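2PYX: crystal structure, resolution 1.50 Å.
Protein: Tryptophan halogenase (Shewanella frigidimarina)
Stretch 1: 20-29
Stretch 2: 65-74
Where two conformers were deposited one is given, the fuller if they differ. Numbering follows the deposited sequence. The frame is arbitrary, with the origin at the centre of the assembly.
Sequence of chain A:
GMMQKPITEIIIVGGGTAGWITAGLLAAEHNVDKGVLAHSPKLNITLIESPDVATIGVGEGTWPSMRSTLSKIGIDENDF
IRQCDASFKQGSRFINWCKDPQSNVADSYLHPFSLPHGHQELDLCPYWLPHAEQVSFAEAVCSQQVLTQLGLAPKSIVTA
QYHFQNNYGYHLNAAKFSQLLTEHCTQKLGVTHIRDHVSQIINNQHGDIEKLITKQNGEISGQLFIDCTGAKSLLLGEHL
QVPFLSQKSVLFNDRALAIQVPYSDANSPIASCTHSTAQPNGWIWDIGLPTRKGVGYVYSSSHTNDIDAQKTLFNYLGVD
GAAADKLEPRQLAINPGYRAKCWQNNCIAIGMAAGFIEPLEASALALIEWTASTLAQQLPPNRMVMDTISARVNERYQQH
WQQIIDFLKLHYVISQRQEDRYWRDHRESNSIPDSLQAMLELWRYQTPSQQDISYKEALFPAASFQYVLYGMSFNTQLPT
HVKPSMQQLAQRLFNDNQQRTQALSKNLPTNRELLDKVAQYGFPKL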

# COMPACT_ATOMS: atom_id res chain seq x y z
N TRP A 20 15.39 -4.16 1.57
CA TRP A 20 15.55 -4.50 2.98
C TRP A 20 14.37 -5.24 3.59
O TRP A 20 14.54 -6.10 4.44
CB TRP A 20 15.95 -3.30 3.82
CG TRP A 20 17.32 -2.82 3.47
CD1 TRP A 20 17.65 -1.70 2.75
CD2 TRP A 20 18.53 -3.49 3.76
NE1 TRP A 20 19.01 -1.61 2.61
CE2 TRP A 20 19.58 -2.70 3.22
CE3 TRP A 20 18.87 -4.67 4.42
CZ2 TRP A 20 20.92 -3.07 3.31
CZ3 TRP A 20 20.19 -5.01 4.54
CH2 TRP A 20 21.20 -4.20 3.98
N ILE A 21 13.15 -4.94 3.13
CA ILE A 21 12.04 -5.77 3.62
C ILE A 21 12.22 -7.21 3.15
O ILE A 21 11.97 -8.16 3.90
CB ILE A 21 10.68 -5.20 3.19
CG1 ILE A 21 10.36 -3.95 4.03
CG2 ILE A 21 9.55 -6.25 3.33
CD1 ILE A 21 9.18 -3.14 3.51
N THR A 22 12.66 -7.37 1.90
CA THR A 22 12.90 -8.70 1.37
C THR A 22 13.97 -9.42 2.20
O THR A 22 13.82 -10.56 2.58
CB THR A 22 13.31 -8.66 -0.12
OG1 THR A 22 12.26 -8.02 -0.87
CG2 THR A 22 13.54 -10.05 -0.67
N ALA A 23 15.10 -8.75 2.42
CA ALA A 23 16.18 -9.36 3.19
C ALA A 23 15.71 -9.81 4.57
O ALA A 23 15.99 -10.91 5.02
CB ALA A 23 17.33 -8.37 3.33
N GLY A 24 14.97 -8.93 5.24
CA GLY A 24 14.51 -9.22 6.59
C GLY A 24 13.53 -10.36 6.68
O GLY A 24 13.61 -11.24 7.54
N LEU A 25 12.56 -10.35 5.76
CA LEU A 25 11.56 -11.41 5.75
C LEU A 25 12.19 -12.78 5.42
O LEU A 25 11.86 -13.78 6.02
CB LEU A 25 10.39 -11.09 4.83
CG LEU A 25 9.47 -9.99 5.35
CD1 LEU A 25 8.47 -9.66 4.24
CD2 LEU A 25 8.75 -10.40 6.62
N LEU A 26 13.10 -12.81 4.45
CA LEU A 26 13.79 -14.05 4.12
C LEU A 26 14.62 -14.57 5.31
O LEU A 26 14.54 -15.74 5.65
CB LEU A 26 14.73 -13.87 2.92
CG LEU A 26 14.02 -13.76 1.57
CD1 LEU A 26 15.04 -13.40 0.50
CD2 LEU A 26 13.29 -15.04 1.19
N ALA A 27 15.44 -13.68 5.90
CA ALA A 27 16.32 -14.10 6.99
C ALA A 27 15.51 -14.55 8.18
O ALA A 27 15.81 -15.56 8.81
CB ALA A 27 17.25 -12.95 7.39
N ALA A 28 14.46 -13.80 8.52
CA ALA A 28 13.67 -14.14 9.69
C ALA A 28 12.97 -15.50 9.51
O ALA A 28 12.88 -16.32 10.45
CB ALA A 28 12.66 -13.04 10.01
N GLU A 29 12.46 -15.76 8.31
CA GLU A 29 11.72 -16.99 8.06
C GLU A 29 12.62 -18.22 8.07
O GLU A 29 12.20 -19.26 8.57
CB GLU A 29 10.92 -16.91 6.75
CG GLU A 29 10.20 -18.16 6.35
CD GLU A 29 9.07 -18.56 7.28
OE1 GLU A 29 8.75 -17.85 8.25
OE2 GLU A 29 8.50 -19.64 7.03
N SER A 65 -0.96 -4.93 7.14
CA SER A 65 0.04 -5.98 6.96
C SER A 65 1.41 -5.59 7.52
O SER A 65 2.17 -6.46 7.98
CB SER A 65 0.15 -6.31 5.48
OG SER A 65 0.35 -5.13 4.72
N MSE A 66 1.71 -4.29 7.53
CA MSE A 66 3.03 -3.84 7.94
C MSE A 66 3.28 -4.16 9.41
O MSE A 66 4.41 -4.39 9.81
CB MSE A 66 3.20 -2.36 7.68
CG MSE A 66 4.63 -1.87 7.88
SE MSE A 66 6.00 -2.78 6.82
CE MSE A 66 5.60 -1.97 5.12
N ARG A 67 2.21 -4.19 10.21
CA ARG A 67 2.39 -4.62 11.61
C ARG A 67 2.98 -6.03 11.68
O ARG A 67 3.92 -6.29 12.48
CB ARG A 67 1.06 -4.56 12.38
CG ARG A 67 0.44 -3.18 12.52
CD ARG A 67 -0.87 -3.19 13.35
NE ARG A 67 -1.90 -3.95 12.66
CZ ARG A 67 -2.17 -5.23 12.85
NH1 ARG A 67 -1.55 -5.91 13.80
NH2 ARG A 67 -3.09 -5.83 12.11
N SER A 68 2.47 -6.91 10.82
CA SER A 68 2.95 -8.29 10.76
C SER A 68 4.35 -8.38 10.20
O SER A 68 5.18 -9.09 10.73
CB SER A 68 1.99 -9.18 9.97
OG SER A 68 2.53 -10.47 9.85
N THR A 69 4.62 -7.64 9.12
CA THR A 69 5.96 -7.62 8.55
C THR A 69 7.00 -7.18 9.58
O THR A 69 8.05 -7.81 9.73
CB THR A 69 5.96 -6.70 7.33
OG1 THR A 69 5.12 -7.27 6.35
CG2 THR A 69 7.31 -6.52 6.74
N LEU A 70 6.71 -6.09 10.28
CA LEU A 70 7.65 -5.58 11.30
C LEU A 70 7.87 -6.62 12.41
O LEU A 70 8.98 -6.90 12.84
CB LEU A 70 7.10 -4.28 11.90
CG LEU A 70 7.18 -3.05 11.00
CD1 LEU A 70 6.36 -1.93 11.62
CD2 LEU A 70 8.61 -2.61 10.72
N SER A 71 6.78 -7.19 12.87
CA SER A 71 6.87 -8.18 13.92
C SER A 71 7.69 -9.42 13.49
O SER A 71 8.58 -9.90 14.22
CB SER A 71 5.47 -8.63 14.29
OG SER A 71 5.51 -9.59 15.35
N LYS A 72 7.42 -9.92 12.28
CA LYS A 72 8.17 -11.06 11.73
C LYS A 72 9.66 -10.76 11.57
O LYS A 72 10.51 -11.60 11.89
CB LYS A 72 7.58 -11.49 10.40
CG LYS A 72 6.25 -12.20 10.49
CD LYS A 72 5.83 -12.74 9.14
CE LYS A 72 5.46 -11.63 8.15
NZ LYS A 72 5.15 -12.19 6.81
N ILE A 73 9.98 -9.56 11.11
CA ILE A 73 11.39 -9.16 10.98
C ILE A 73 12.07 -9.03 12.33
O ILE A 73 13.27 -9.27 12.44
CB ILE A 73 11.51 -7.86 10.18
CG1 ILE A 73 11.05 -8.10 8.73
CG2 ILE A 73 12.91 -7.27 10.19
CD1 ILE A 73 11.05 -6.91 7.82
N GLY A 74 11.29 -8.66 13.34
CA GLY A 74 11.77 -8.56 14.70
C GLY A 74 12.01 -7.15 15.18
O GLY A 74 12.81 -6.93 16.11

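Residues 20-29 lie within a longer helix of the halogenase that packs against the helix of stretch 2 at an angle of 57° between their N-to-C directions, their axes approaching to 9.1 Å. The contact buries 339 Å², counting both sides, and no hydrogen bond crosses it. Within each helix the backbone amides and carbonyls are largely paired with one another, as in A28 N to G24 O at 2.9 Å and I73 N to T69 O at 2.9 Å, so what joins the two helices is van der Waals packing, mostly of aliphatic groups.

W20, at the start of stretch 1, makes no contact: its CA-CB bond points sideways and its indole leads away from the second helix. The interface begins with I21. Its CB also leaves the backbone sideways, but the m,t rotamer brings the end of the side chain nearer to the partner. I21 CD1 lies 4.1 Å from CE of the selenomethionine M66, whose CA-CB bond points sideways but whose t,p,p conformation brings its end nearer to the first helix, while I21 CG2 lies 4.1 Å from T69 CG2. A β-branched residue suits this position because its two arms reach two different residues of the partner helix. T69 in turn offers its methyl to the contact, its hydroxyl being hydrogen-bonded elsewhere in the structure. T22 points away and A23 sideways, and neither takes part.

One helical turn after I21 comes G24, where the backbones are closest: its CA is 5.4 Å from the CA of I73. The absence of a side chain lets I73 lie directly against the main chain, with I73 CG1 3.9 Å from G24 C and I73 CD1 4.2 Å from I21 O. A CB on G24 would point toward the second helix and fall only 3.1 Å from I73 CD1, a tight approach, so glycine fits this position well. The m,t rotamer of I73 extends its CG1-CD1 arm into the space thus left open.

L25 has the largest covered area in the contact, 68 Å², with I73 almost equal at 67 Å². Although its CB points sideways, its side chain turns nearer to the partner, and CD2 becomes a meeting point for three residues. L25 CD2 is 4.1 Å from T69 CG2, 3.8 Å from K72 CE and 3.9 Å from I73 CG1. K72 thus contributes the aliphatic part of its chain, while its NZ finds a hydrogen-bonding partner elsewhere in the structure.

L26 and A27 are buried but play no part here. A28 then points its methyl toward the end of the second helix, and A28 CB sits just 3.2 Å from K72 O and 4.2 Å from I73 CA. This small side chain meets the partner's backbone at close range, next to G74, where positive phi marks the departure from helical geometry. At exposed E29 the contact has ended: E29 OE1 comes no nearer than 6.0 Å, to K72 CD.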